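Local coordinates for protein CofB (PDB 5AX6) that serves as the minor pilin subunit of the CFA/III type IVb pilus of enterotoxigenic Escherichia coli and, as a homotrimer, probably takes part in pilus assembly, at residues K340-T345 / C486-Q491; A352-S357 / K476-N481; D361-N366 / T468-L473; G372-E377 / Y454-M459; E382-D387 / G450-I455. All coordinates share one frame; numbering follows the deposited sequence.

Contact 1 (K340-T345 / C486-Q491); sequences KKELRT and CSTEPQ
Thr488 OG1 sits between two partners on the facing strand and serves both. It donates to Glu342 OE1 at 2.6 Å, meeting the carboxylate on its anti side and 16° out of its plane, and it accepts from Leu343 N at 2.8 Å. With chi1 at 49°, OG1 stands between the backbone N and the carbonyl carbon of Thr488, while CG2 packs against Leu343 CB. The other carboxylate oxygen is taken within its own segment, where Lys340 NZ forms a salt bridge with Glu342 OE2 at 2.9 Å.

The backbone pairs here through a single bridge, Arg344 with Ser487, between the antiparallel strands 341-353 and 478-487 of the C-terminal domain. Thr488 N donates to Leu343 O, and Thr345 N donates to Cys486 O at 3.0 Å. At the far end a side chain stands in for a carbonyl: Cys486 N gives its hydrogen to Thr345 OG1 at 2.9 Å, with an angle of 160° at the hydrogen. Ser487 OG accepts from Glu489 N at 3.0 Å, an ST turn that bends the chain as it leaves the strand.

Arg344 and Glu489 send their polar ends to the second subunit, to Ile346 O and Asn348 ND2, and Cys486 is disulfide-bonded to Cys388. Threonine hydroxyls thus take up backbone N-H groups at both ends of a mostly buried pairing, and Lys340 probably offsets the charge of Glu342.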
# COMPACT_ATOMS: atom_id res chain seq x y z
N LYS A 340 -24.75 -22.75 -3.48
CA LYS A 340 -24.69 -21.32 -3.71
C LYS A 340 -23.85 -20.67 -2.62
O LYS A 340 -23.74 -21.21 -1.51
CB LYS A 340 -26.10 -20.71 -3.74
CG LYS A 340 -26.68 -20.43 -2.35
CD LYS A 340 -28.20 -20.21 -2.38
CE LYS A 340 -28.61 -18.95 -3.13
NZ LYS A 340 -28.13 -17.69 -2.47
N LYS A 341 -23.25 -19.53 -2.93
CA LYS A 341 -22.52 -18.77 -1.92
C LYS A 341 -23.46 -17.73 -1.34
O LYS A 341 -24.38 -17.27 -2.02
CB LYS A 341 -21.27 -18.14 -2.51
CG LYS A 341 -20.25 -19.17 -2.99
CD LYS A 341 -18.95 -18.54 -3.49
CE LYS A 341 -19.05 -18.07 -4.93
NZ LYS A 341 -17.73 -18.20 -5.63
N GLU A 342 -23.25 -17.38 -0.08
CA GLU A 342 -24.09 -16.38 0.58
C GLU A 342 -23.21 -15.34 1.25
O GLU A 342 -22.09 -15.66 1.65
CB GLU A 342 -24.99 -17.03 1.64
CG GLU A 342 -25.84 -18.18 1.12
CD GLU A 342 -27.14 -17.74 0.47
OE1 GLU A 342 -27.28 -16.54 0.12
OE2 GLU A 342 -28.05 -18.59 0.32
N LEU A 343 -23.72 -14.13 1.40
CA LEU A 343 -22.99 -13.07 2.09
C LEU A 343 -23.70 -12.66 3.37
O LEU A 343 -24.93 -12.65 3.44
CB LEU A 343 -22.83 -11.85 1.18
CG LEU A 343 -22.16 -12.11 -0.17
CD1 LEU A 343 -22.09 -10.80 -0.94
CD2 LEU A 343 -20.78 -12.71 0.00
N ARG A 344 -22.93 -12.33 4.40
CA ARG A 344 -23.52 -11.80 5.64
C ARG A 344 -22.64 -10.71 6.23
O ARG A 344 -21.45 -10.63 5.94
CB ARG A 344 -23.71 -12.91 6.67
CG ARG A 344 -22.40 -13.42 7.25
CD ARG A 344 -22.62 -14.76 7.93
NE ARG A 344 -21.42 -15.26 8.58
CZ ARG A 344 -20.53 -16.04 8.00
NH1 ARG A 344 -20.67 -16.39 6.72
NH2 ARG A 344 -19.47 -16.46 8.69
N THR A 345 -23.24 -9.90 7.10
CA THR A 345 -22.50 -8.85 7.80
C THR A 345 -22.36 -9.22 9.27
O THR A 345 -22.92 -10.20 9.73
CB THR A 345 -23.21 -7.48 7.71
OG1 THR A 345 -24.50 -7.58 8.30
CG2 THR A 345 -23.37 -7.04 6.27
N CYS A 486 -27.29 -8.12 8.02
CA CYS A 486 -27.76 -8.14 6.63
C CYS A 486 -27.24 -9.39 5.96
O CYS A 486 -26.15 -9.87 6.31
CB CYS A 486 -27.29 -6.89 5.87
SG CYS A 486 -27.99 -5.33 6.45
N SER A 487 -27.98 -9.91 5.00
CA SER A 487 -27.63 -11.19 4.39
C SER A 487 -28.26 -11.35 3.01
O SER A 487 -29.30 -10.77 2.72
CB SER A 487 -28.09 -12.34 5.29
OG SER A 487 -27.70 -13.60 4.78
N THR A 488 -27.62 -12.16 2.17
CA THR A 488 -28.23 -12.57 0.91
C THR A 488 -29.34 -13.59 1.18
O THR A 488 -30.19 -13.82 0.33
CB THR A 488 -27.22 -13.17 -0.05
OG1 THR A 488 -26.44 -14.15 0.64
CG2 THR A 488 -26.30 -12.08 -0.57
N GLU A 489 -29.31 -14.21 2.36
CA GLU A 489 -30.38 -15.11 2.79
C GLU A 489 -31.56 -14.25 3.22
O GLU A 489 -31.43 -13.40 4.09
CB GLU A 489 -29.91 -16.02 3.94
CG GLU A 489 -28.68 -16.86 3.60
CD GLU A 489 -28.12 -17.62 4.80
OE1 GLU A 489 -28.88 -18.39 5.43
OE2 GLU A 489 -26.91 -17.44 5.11
N PRO A 490 -32.73 -14.45 2.60
CA PRO A 490 -33.84 -13.55 2.92
C PRO A 490 -34.49 -13.82 4.29
O PRO A 490 -34.34 -14.90 4.88
CB PRO A 490 -34.85 -13.81 1.79
CG PRO A 490 -34.55 -15.22 1.35
CD PRO A 490 -33.06 -15.41 1.53
N GLN A 491 -35.19 -12.81 4.79
CA GLN A 491 -35.99 -12.89 6.00
C GLN A 491 -37.27 -13.66 5.69
O GLN A 491 -37.82 -13.53 4.60
CB GLN A 491 -36.30 -11.48 6.50
CG GLN A 491 -37.16 -11.41 7.74
CD GLN A 491 -36.34 -11.48 9.02
OE1 GLN A 491 -35.11 -11.45 8.98
NE2 GLN A 491 -37.02 -11.58 10.15

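Contact 2 (A352-S357 / K476-N481); sequences AAFSNS and KFLSVN
Ala352 and Val480 form the regular part of this contact, an antiparallel hydrogen-bonded pair in which Ala352 N donates to Val480 O at 3.0 Å and Val480 N to Ala352 O at 2.8 Å. Both bonds are nearly straight, 168° and 170° at the hydrogen. Next to them Ala353 and Ser479 make the non-hydrogen-bonded pair, their CA atoms 3.9 Å apart and their CB atoms touching. Backbone bonding continues beyond the ladder: Phe354 N donates to Leu478 O at 3.2 Å, and Lys476 N donates to Asn356 O. Between these two bonds Lys476 CA makes a CA-H...O contact with Phe354 O.

The apolar part centres on one ring. Phe354 and Leu478 lie side by side and point the same way, with Phe354 CE2 3.6 Å from Leu478 CD2 and a more distant 4.3 Å from Val480 CG1. Ile455 and Ala457 of strand 452-463 also pack on this ring, which therefore reaches from one sheet to the other.

The polar side-chain link is at the 357/476 end of the contact. Lys476, extended beyond CG, passes alongside Ser357 CB and OG, and its NZ donates to Ser357 OG at 2.9 Å; Tyr419 O is a further acceptor for this ammonium group. Backbone bonds thus align the two strands, the phenyl group and Leu478 contribute packing between the sheets, and neutral oxygens receive the lysine.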
# COMPACT_ATOMS: atom_id res chain seq x y z
N ALA A 352 -34.07 -6.52 24.98
CA ALA A 352 -35.30 -5.74 25.17
C ALA A 352 -36.41 -6.61 25.71
O ALA A 352 -36.51 -7.79 25.36
CB ALA A 352 -35.73 -5.08 23.86
N ALA A 353 -37.23 -6.03 26.57
CA ALA A 353 -38.45 -6.67 27.01
C ALA A 353 -39.62 -6.02 26.26
O ALA A 353 -39.52 -4.88 25.80
CB ALA A 353 -38.62 -6.55 28.51
N PHE A 354 -40.70 -6.77 26.10
CA PHE A 354 -41.95 -6.16 25.65
C PHE A 354 -42.45 -5.28 26.80
O PHE A 354 -41.92 -5.35 27.92
CB PHE A 354 -42.95 -7.24 25.24
CG PHE A 354 -42.45 -8.11 24.11
CD1 PHE A 354 -42.59 -7.71 22.79
CD2 PHE A 354 -41.82 -9.31 24.38
CE1 PHE A 354 -42.12 -8.51 21.75
CE2 PHE A 354 -41.34 -10.11 23.35
CZ PHE A 354 -41.50 -9.71 22.03
N SER A 355 -43.43 -4.41 26.54
CA SER A 355 -43.68 -3.36 27.52
C SER A 355 -45.11 -3.22 28.04
O SER A 355 -45.43 -2.21 28.65
CB SER A 355 -43.21 -2.01 26.96
OG SER A 355 -43.87 -1.67 25.75
N ASN A 356 -45.97 -4.22 27.83
CA ASN A 356 -47.29 -4.19 28.47
C ASN A 356 -47.19 -4.56 29.94
O ASN A 356 -46.57 -5.57 30.28
CB ASN A 356 -48.29 -5.11 27.75
CG ASN A 356 -48.80 -4.51 26.46
OD1 ASN A 356 -48.76 -3.29 26.28
ND2 ASN A 356 -49.29 -5.35 25.56
N SER A 357 -47.80 -3.75 30.80
CA SER A 357 -47.62 -3.86 32.24
C SER A 357 -48.91 -4.10 33.04
O SER A 357 -48.92 -4.85 34.01
CB SER A 357 -46.94 -2.59 32.76
OG SER A 357 -46.63 -2.71 34.13
N LYS A 476 -44.27 -7.47 29.75
CA LYS A 476 -43.00 -7.02 30.31
C LYS A 476 -42.24 -8.16 30.99
O LYS A 476 -41.06 -8.00 31.32
CB LYS A 476 -43.22 -5.90 31.34
CG LYS A 476 -44.12 -6.34 32.50
CD LYS A 476 -44.15 -5.31 33.61
CE LYS A 476 -45.04 -5.79 34.75
NZ LYS A 476 -45.29 -4.74 35.77
N PHE A 477 -42.91 -9.28 31.21
CA PHE A 477 -42.23 -10.43 31.79
C PHE A 477 -41.85 -11.47 30.73
O PHE A 477 -41.77 -12.68 31.00
CB PHE A 477 -43.07 -11.07 32.91
CG PHE A 477 -44.55 -11.15 32.62
CD1 PHE A 477 -45.08 -12.22 31.91
CD2 PHE A 477 -45.42 -10.17 33.11
CE1 PHE A 477 -46.45 -12.30 31.66
CE2 PHE A 477 -46.80 -10.25 32.87
CZ PHE A 477 -47.31 -11.32 32.15
N LEU A 478 -41.61 -10.97 29.52
CA LEU A 478 -40.98 -11.73 28.45
C LEU A 478 -39.93 -10.81 27.85
O LEU A 478 -40.24 -9.68 27.46
CB LEU A 478 -41.99 -12.16 27.37
CG LEU A 478 -41.39 -12.80 26.12
CD1 LEU A 478 -40.68 -14.10 26.48
CD2 LEU A 478 -42.46 -13.07 25.03
N SER A 479 -38.68 -11.27 27.81
CA SER A 479 -37.64 -10.45 27.20
C SER A 479 -36.88 -11.26 26.18
O SER A 479 -36.87 -12.49 26.24
CB SER A 479 -36.69 -9.88 28.26
OG SER A 479 -35.97 -10.91 28.90
N VAL A 480 -36.24 -10.57 25.24
CA VAL A 480 -35.56 -11.25 24.16
C VAL A 480 -34.21 -10.61 23.88
O VAL A 480 -34.02 -9.42 24.14
CB VAL A 480 -36.39 -11.20 22.85
CG1 VAL A 480 -37.60 -12.11 22.95
CG2 VAL A 480 -36.76 -9.75 22.50
N ASN A 481 -33.29 -11.41 23.36
CA ASN A 481 -32.10 -10.90 22.70
C ASN A 481 -32.36 -10.85 21.21
O ASN A 481 -32.64 -11.88 20.59
CB ASN A 481 -30.88 -11.77 23.02
CG ASN A 481 -30.52 -11.72 24.49
OD1 ASN A 481 -30.48 -12.74 25.18
ND2 ASN A 481 -30.27 -10.52 24.98

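Contact 3 (D361-N366 / T468-L473); sequences DLVITN and TTYVYL
Ile364 is the main bump of this contact, and it lodges between Val471 and Leu473 on the facing strand. Its CG1, anti to the carbonyl carbon (chi1 -61°), meets Leu473 CB at 3.8 Å, the two side chains crossing at about a right angle. One carbon further out, CD1 touches Val471 CG1, also at 3.8 Å, so the end of the isoleucine fills the hollow between two residues on the same side of the strand, i and i+2.

Val363 points its CB away from the strand, yet its two methyls each meet the edge of one of two rings. CG1 comes to the edge of the Tyr470 ring at CD1, 4.2 Å away, and CG2 to the edge of the Tyr472 ring at CE1, 4.1 Å away. Both are light rim contacts near the ring planes.

The backbone holds these shapes in place with two bonds beside the single bridge of Val363 and Tyr472: Leu473 N to Leu362 O at 2.8 Å and Ile364 N to Val471 O at 3.0 Å. A water extends the pairing, donating to Ile364 O and accepting from Val471 N.

Val363 is where the chain leaves the short helix 359-362, and after it only Ile364 still pairs with strand 468-473. Ile364 also packs on Thr458 of strand 452-463. To that strand Tyr470 and Tyr472 bond through their backbones, at Val461 and Met459. Leu362 packs on Tyr419 and Pro475.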
# COMPACT_ATOMS: atom_id res chain seq x y z
N ASP A 361 -53.95 -3.86 29.14
CA ASP A 361 -53.09 -3.97 27.97
C ASP A 361 -52.64 -5.41 27.74
O ASP A 361 -52.61 -5.88 26.60
CB ASP A 361 -51.86 -3.06 28.12
CG ASP A 361 -52.22 -1.58 28.06
OD1 ASP A 361 -53.15 -1.23 27.31
OD2 ASP A 361 -51.56 -0.78 28.75
N LEU A 362 -52.32 -6.09 28.83
CA LEU A 362 -51.73 -7.43 28.79
C LEU A 362 -52.68 -8.53 28.35
O LEU A 362 -52.31 -9.40 27.56
CB LEU A 362 -51.19 -7.81 30.18
CG LEU A 362 -49.77 -7.42 30.60
CD1 LEU A 362 -49.55 -7.75 32.07
CD2 LEU A 362 -48.74 -8.15 29.74
N VAL A 363 -53.91 -8.53 28.87
CA VAL A 363 -54.77 -9.68 28.66
C VAL A 363 -55.55 -9.55 27.37
O VAL A 363 -56.25 -8.56 27.14
CB VAL A 363 -55.76 -9.88 29.83
CG1 VAL A 363 -56.72 -11.02 29.51
CG2 VAL A 363 -55.01 -10.16 31.12
N ILE A 364 -55.42 -10.56 26.51
CA ILE A 364 -56.25 -10.66 25.32
C ILE A 364 -57.54 -11.36 25.71
O ILE A 364 -57.55 -12.57 25.91
CB ILE A 364 -55.54 -11.44 24.20
CG1 ILE A 364 -54.25 -10.73 23.81
CG2 ILE A 364 -56.45 -11.58 22.99
CD1 ILE A 364 -53.43 -11.53 22.81
N THR A 365 -58.63 -10.60 25.83
CA THR A 365 -59.83 -11.14 26.47
C THR A 365 -60.60 -12.19 25.65
O THR A 365 -61.25 -13.06 26.23
CB THR A 365 -60.81 -10.02 26.86
OG1 THR A 365 -60.96 -9.10 25.77
CG2 THR A 365 -60.29 -9.26 28.07
N ASN A 366 -60.52 -12.11 24.33
CA ASN A 366 -61.15 -13.13 23.48
C ASN A 366 -60.14 -13.64 22.46
O ASN A 366 -60.27 -13.37 21.26
CB ASN A 366 -62.40 -12.58 22.78
CG ASN A 366 -63.59 -12.44 23.74
OD1 ASN A 366 -64.29 -13.41 24.03
ND2 ASN A 366 -63.81 -11.22 24.22
N THR A 468 -57.81 -20.32 35.83
CA THR A 468 -58.14 -19.48 34.70
C THR A 468 -57.03 -19.52 33.66
O THR A 468 -55.85 -19.46 34.00
CB THR A 468 -58.39 -18.02 35.14
OG1 THR A 468 -59.40 -17.99 36.16
CG2 THR A 468 -58.82 -17.15 33.96
N THR A 469 -57.41 -19.63 32.39
CA THR A 469 -56.44 -19.66 31.30
C THR A 469 -56.33 -18.29 30.64
O THR A 469 -57.34 -17.68 30.27
CB THR A 469 -56.81 -20.72 30.25
OG1 THR A 469 -56.86 -22.00 30.88
CG2 THR A 469 -55.79 -20.75 29.13
N TYR A 470 -55.09 -17.82 30.50
CA TYR A 470 -54.82 -16.48 30.00
C TYR A 470 -53.98 -16.51 28.74
O TYR A 470 -53.14 -17.39 28.56
CB TYR A 470 -54.10 -15.65 31.06
CG TYR A 470 -54.97 -15.25 32.23
CD1 TYR A 470 -55.86 -14.18 32.12
CD2 TYR A 470 -54.91 -15.92 33.44
CE1 TYR A 470 -56.65 -13.80 33.18
CE2 TYR A 470 -55.70 -15.55 34.51
CZ TYR A 470 -56.57 -14.49 34.38
OH TYR A 470 -57.36 -14.12 35.44
N VAL A 471 -54.21 -15.53 27.87
CA VAL A 471 -53.29 -15.25 26.78
C VAL A 471 -52.83 -13.82 26.94
O VAL A 471 -53.66 -12.91 27.02
CB VAL A 471 -53.94 -15.45 25.40
CG1 VAL A 471 -52.97 -15.03 24.30
CG2 VAL A 471 -54.37 -16.91 25.22
N TYR A 472 -51.52 -13.61 27.02
CA TYR A 472 -50.97 -12.28 27.23
C TYR A 472 -50.38 -11.74 25.93
O TYR A 472 -49.79 -12.50 25.14
CB TYR A 472 -49.89 -12.29 28.31
CG TYR A 472 -50.32 -12.74 29.69
CD1 TYR A 472 -51.49 -12.27 30.28
CD2 TYR A 472 -49.52 -13.61 30.43
CE1 TYR A 472 -51.86 -12.69 31.57
CE2 TYR A 472 -49.88 -14.03 31.69
CZ TYR A 472 -51.05 -13.56 32.26
OH TYR A 472 -51.38 -13.98 33.53
N LEU A 473 -50.51 -10.43 25.72
CA LEU A 473 -49.92 -9.73 24.58
C LEU A 473 -48.71 -8.89 24.99
O LEU A 473 -48.81 -8.06 25.89
CB LEU A 473 -50.96 -8.83 23.91
CG LEU A 473 -50.43 -7.94 22.78
CD1 LEU A 473 -50.05 -8.80 21.57
CD2 LEU A 473 -51.46 -6.88 22.39
O HOH W 1 -56.95 -14.30 28.01

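Contact 4 (G372-E377 / Y454-M459); sequences GNVTSE and YITATM
Thr375 lies over one face of the Tyr454 ring, where a type I beta turn, Asn373 to Ser376, in the loop between helix 359-362 and strand 381-384 rests on strand 452-463 of the C-terminal domain's beta-sheet. This is a CH-pi contact: Thr375 CA stands 3.9 Å from the ring centroid, 22° off the normal and offset toward the rim. Tyr454 CG is anti to its carbonyl carbon (chi1 -55°), and chi2 of -85° turns the ring so that a face meets the loop. Thr375 CG2 adds a contact with Tyr454 CE2 at 3.9 Å. An alanine in place of Tyr454 would probably leave Thr375 CA and CG2 without their aromatic support and the turn less firmly seated.

The turn is held by Ser376 N, which donates to Asn373 O at 3.1 Å. No hydrogen bond links the two segments; the contact is van der Waals and CH-pi, from backbone and side-chain atoms of the loop. Val374 CG1 reaches Thr456 OG1 at 3.6 Å, the two side chains crossing at about a right angle. Glu377, extended beyond CG, is bonded through OE2 to Tyr370 OH and salt-bridged to Arg430 of the second subunit. Its other carboxylate oxygen, OE1, lies 3.6 Å from Thr456 CG2.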
# COMPACT_ATOMS: atom_id res chain seq x y z
N GLY A 372 -54.17 -10.25 15.20
CA GLY A 372 -53.04 -9.38 15.50
C GLY A 372 -52.91 -8.18 14.59
O GLY A 372 -53.04 -8.29 13.37
N ASN A 373 -52.68 -7.01 15.18
CA ASN A 373 -52.36 -5.80 14.43
C ASN A 373 -50.96 -5.37 14.85
O ASN A 373 -50.80 -4.49 15.69
CB ASN A 373 -53.38 -4.70 14.69
CG ASN A 373 -53.08 -3.42 13.91
OD1 ASN A 373 -52.24 -3.42 13.00
ND2 ASN A 373 -53.74 -2.34 14.27
N VAL A 374 -49.96 -6.03 14.28
CA VAL A 374 -48.60 -5.91 14.81
C VAL A 374 -48.01 -4.52 14.62
O VAL A 374 -47.09 -4.14 15.35
CB VAL A 374 -47.65 -6.95 14.18
CG1 VAL A 374 -48.17 -8.36 14.43
CG2 VAL A 374 -47.45 -6.68 12.68
N THR A 375 -48.51 -3.75 13.65
CA THR A 375 -47.94 -2.43 13.40
C THR A 375 -48.36 -1.42 14.46
O THR A 375 -47.80 -0.32 14.53
CB THR A 375 -48.36 -1.86 12.01
OG1 THR A 375 -49.78 -1.71 11.96
CG2 THR A 375 -47.88 -2.76 10.89
N SER A 376 -49.34 -1.79 15.28
CA SER A 376 -49.99 -0.82 16.16
C SER A 376 -50.23 -1.32 17.58
O SER A 376 -50.67 -0.55 18.43
CB SER A 376 -51.34 -0.40 15.56
OG SER A 376 -51.22 0.83 14.88
N GLU A 377 -49.95 -2.59 17.83
CA GLU A 377 -50.23 -3.17 19.15
C GLU A 377 -49.41 -2.53 20.26
O GLU A 377 -48.22 -2.28 20.11
CB GLU A 377 -49.96 -4.67 19.14
CG GLU A 377 -51.15 -5.51 18.67
CD GLU A 377 -50.78 -6.95 18.42
OE1 GLU A 377 -49.57 -7.24 18.27
OE2 GLU A 377 -51.69 -7.81 18.37
N TYR A 454 -41.24 -4.87 13.37
CA TYR A 454 -42.20 -5.03 14.46
C TYR A 454 -42.03 -6.38 15.13
O TYR A 454 -42.14 -7.40 14.47
CB TYR A 454 -43.63 -4.91 13.95
CG TYR A 454 -43.90 -3.63 13.20
CD1 TYR A 454 -44.23 -2.47 13.87
CD2 TYR A 454 -43.81 -3.59 11.81
CE1 TYR A 454 -44.48 -1.28 13.17
CE2 TYR A 454 -44.05 -2.42 11.11
CZ TYR A 454 -44.39 -1.27 11.80
OH TYR A 454 -44.64 -0.12 11.10
N ILE A 455 -41.78 -6.37 16.43
CA ILE A 455 -41.63 -7.61 17.16
C ILE A 455 -42.75 -7.68 18.19
O ILE A 455 -42.91 -6.77 19.01
CB ILE A 455 -40.26 -7.73 17.87
CG1 ILE A 455 -39.11 -7.59 16.87
CG2 ILE A 455 -40.15 -9.10 18.52
CD1 ILE A 455 -38.46 -6.21 16.82
N THR A 456 -43.52 -8.76 18.12
CA THR A 456 -44.65 -8.93 19.03
C THR A 456 -44.67 -10.35 19.54
O THR A 456 -43.98 -11.21 19.00
CB THR A 456 -45.98 -8.63 18.36
OG1 THR A 456 -46.14 -9.50 17.22
CG2 THR A 456 -46.03 -7.18 17.91
N ALA A 457 -45.48 -10.60 20.57
CA ALA A 457 -45.50 -11.90 21.21
C ALA A 457 -46.81 -12.16 21.92
O ALA A 457 -47.38 -11.25 22.53
CB ALA A 457 -44.33 -12.02 22.20
N THR A 458 -47.27 -13.40 21.87
CA THR A 458 -48.32 -13.83 22.79
C THR A 458 -47.75 -14.88 23.73
O THR A 458 -46.85 -15.63 23.34
CB THR A 458 -49.56 -14.40 22.06
OG1 THR A 458 -49.16 -15.52 21.26
CG2 THR A 458 -50.18 -13.34 21.17
N MET A 459 -48.26 -14.92 24.96
CA MET A 459 -47.87 -15.94 25.93
C MET A 459 -49.13 -16.58 26.50
O MET A 459 -50.07 -15.89 26.85
CB MET A 459 -47.05 -15.33 27.07
CG MET A 459 -46.63 -16.34 28.15
SD MET A 459 -45.87 -15.57 29.61
CE MET A 459 -44.86 -14.36 28.78

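Contact 5 (E382-D387 / G450-I455); sequences ELNVQD and GSKWYI
Trp453 and Gln386 make a nearly straight bond: Trp453 NE1 donates to Gln386 OE1 at 2.9 Å with 177° at the hydrogen, the acceptor lying in the indole plane. Gln386 is bent at chi2 (-89°), and its amide is turned 47° from the ring. Val385 CG2 comes over one face of the indole, 4.0 Å from the centroid of the five-membered ring. Pro399 and Leu401 also pack on this buried tryptophan.

Beside it runs an antiparallel beta ladder of strands 381-384 and 452-463. Leu383 and Trp453 are its hydrogen-bonded pair, with Trp453 N to Leu383 O at 2.7 Å, and Val385 N extends it to Ser451 O at 2.8 Å.

The other flank is polar and partly exposed, running out to the exposed Gly450 and Ser451. Lys452 NZ donates to Asn384 OD1 at 2.7 Å. Glu382 OE2 rests against Lys452 CD at 3.2 Å but pairs only loosely with Lys452 NZ, 4.1 Å away and beyond a salt bridge. A methionine in place of Lys452 would probably leave Asn384 OD1 without this donor and take a second positive charge from near Glu382. Glu382 OE1 is salt-bridged to Arg380 and lies at the edge of the Tyr454 ring.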
# COMPACT_ATOMS: atom_id res chain seq x y z
N GLU A 382 -40.46 -2.01 18.54
CA GLU A 382 -40.36 -1.50 17.19
C GLU A 382 -38.99 -0.88 16.96
O GLU A 382 -38.48 -0.17 17.82
CB GLU A 382 -41.47 -0.47 16.90
CG GLU A 382 -41.43 0.06 15.47
CD GLU A 382 -42.68 0.84 15.07
OE1 GLU A 382 -43.73 0.69 15.73
OE2 GLU A 382 -42.59 1.61 14.08
N LEU A 383 -38.40 -1.16 15.81
CA LEU A 383 -37.06 -0.69 15.49
C LEU A 383 -37.03 -0.21 14.05
O LEU A 383 -37.79 -0.70 13.23
CB LEU A 383 -36.02 -1.81 15.69
CG LEU A 383 -35.85 -2.42 17.08
CD1 LEU A 383 -34.94 -3.65 17.02
CD2 LEU A 383 -35.29 -1.39 18.05
N ASN A 384 -36.16 0.75 13.74
CA ASN A 384 -35.93 1.14 12.36
C ASN A 384 -35.17 0.07 11.61
O ASN A 384 -34.23 -0.51 12.15
CB ASN A 384 -35.15 2.46 12.31
CG ASN A 384 -35.95 3.62 12.84
OD1 ASN A 384 -37.12 3.78 12.51
ND2 ASN A 384 -35.34 4.43 13.69
N VAL A 385 -35.59 -0.21 10.38
CA VAL A 385 -34.90 -1.19 9.55
C VAL A 385 -33.54 -0.63 9.16
O VAL A 385 -33.43 0.54 8.78
CB VAL A 385 -35.72 -1.58 8.30
CG1 VAL A 385 -34.92 -2.54 7.41
CG2 VAL A 385 -37.03 -2.25 8.72
N GLN A 386 -32.50 -1.45 9.28
CA GLN A 386 -31.14 -0.98 9.02
C GLN A 386 -30.89 -0.85 7.54
O GLN A 386 -31.56 -1.49 6.73
CB GLN A 386 -30.12 -1.95 9.64
CG GLN A 386 -30.18 -3.37 9.07
CD GLN A 386 -31.17 -4.28 9.81
OE1 GLN A 386 -32.23 -3.84 10.25
NE2 GLN A 386 -30.82 -5.55 9.94
N ASP A 387 -29.91 -0.02 7.18
CA ASP A 387 -29.43 0.05 5.81
C ASP A 387 -28.31 -0.95 5.64
O ASP A 387 -27.42 -1.03 6.47
CB ASP A 387 -28.92 1.45 5.46
CG ASP A 387 -30.03 2.49 5.49
OD1 ASP A 387 -31.12 2.20 4.96
OD2 ASP A 387 -29.80 3.58 6.04
N GLY A 450 -41.25 -1.36 4.90
CA GLY A 450 -40.05 -0.87 4.24
C GLY A 450 -39.11 -0.20 5.23
O GLY A 450 -37.89 -0.21 5.02
N SER A 451 -39.65 0.37 6.30
CA SER A 451 -38.82 1.17 7.22
C SER A 451 -38.79 0.71 8.69
O SER A 451 -37.91 1.13 9.44
CB SER A 451 -39.28 2.63 7.17
OG SER A 451 -40.59 2.77 7.66
N LYS A 452 -39.72 -0.15 9.11
CA LYS A 452 -39.77 -0.56 10.51
C LYS A 452 -39.74 -2.08 10.69
O LYS A 452 -40.25 -2.82 9.86
CB LYS A 452 -41.02 -0.01 11.20
CG LYS A 452 -41.18 1.50 11.16
CD LYS A 452 -40.16 2.20 12.05
CE LYS A 452 -40.45 3.70 12.17
NZ LYS A 452 -39.61 4.36 13.22
N TRP A 453 -39.13 -2.52 11.79
CA TRP A 453 -39.30 -3.89 12.30
C TRP A 453 -40.34 -3.89 13.39
O TRP A 453 -40.30 -3.04 14.28
CB TRP A 453 -38.01 -4.46 12.92
CG TRP A 453 -36.88 -4.79 11.98
CD1 TRP A 453 -35.70 -4.12 11.88
CD2 TRP A 453 -36.80 -5.89 11.08
NE1 TRP A 453 -34.90 -4.72 10.95
CE2 TRP A 453 -35.54 -5.82 10.44
CE3 TRP A 453 -37.66 -6.95 10.74
CZ2 TRP A 453 -35.13 -6.75 9.48
CZ3 TRP A 453 -37.26 -7.86 9.78
CH2 TRP A 453 -36.00 -7.76 9.16
N TYR A 454 -41.24 -4.87 13.37
CA TYR A 454 -42.20 -5.03 14.46
C TYR A 454 -42.03 -6.38 15.13
O TYR A 454 -42.14 -7.40 14.47
CB TYR A 454 -43.63 -4.91 13.95
CG TYR A 454 -43.90 -3.63 13.20
CD1 TYR A 454 -44.23 -2.47 13.87
CD2 TYR A 454 -43.81 -3.59 11.81
CE1 TYR A 454 -44.48 -1.28 13.17
CE2 TYR A 454 -44.05 -2.42 11.11
CZ TYR A 454 -44.39 -1.27 11.80
OH TYR A 454 -44.64 -0.12 11.10
N ILE A 455 -41.78 -6.37 16.43
CA ILE A 455 -41.63 -7.61 17.16
C ILE A 455 -42.75 -7.68 18.19
O ILE A 455 -42.91 -6.77 19.01
CB ILE A 455 -40.26 -7.73 17.87
CG1 ILE A 455 -39.11 -7.59 16.87
CG2 ILE A 455 -40.15 -9.10 18.52
CD1 ILE A 455 -38.46 -6.21 16.82

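How the contacts relate
Contacts 1 and 2 join the same two strands, 341-353 and 478-487, with centres 29 Å apart: contact 1 relies on hydroxyls, contact 2 on regular ladder bonds and a phenyl ring. Contact 5 pairs two strands of the other sheet, whereas contacts 3 and 4 lay a helix end and a loop against its strands 468-473 and 452-463, with Tyr472 N hydrogen-bonded to Met459 O. Contacts 1 and 4 are buried; 2, 3 and 5 are partly buried. Contacts 4 and 5 share Tyr454 and Ile455, yet contact 4 has no hydrogen bond between its segments while contact 5 has five. The sheets meet where Phe354 packs on Ile455 and Leu478 on Ala457; Gln491, in the tail after strand 478-487, touches Trp453.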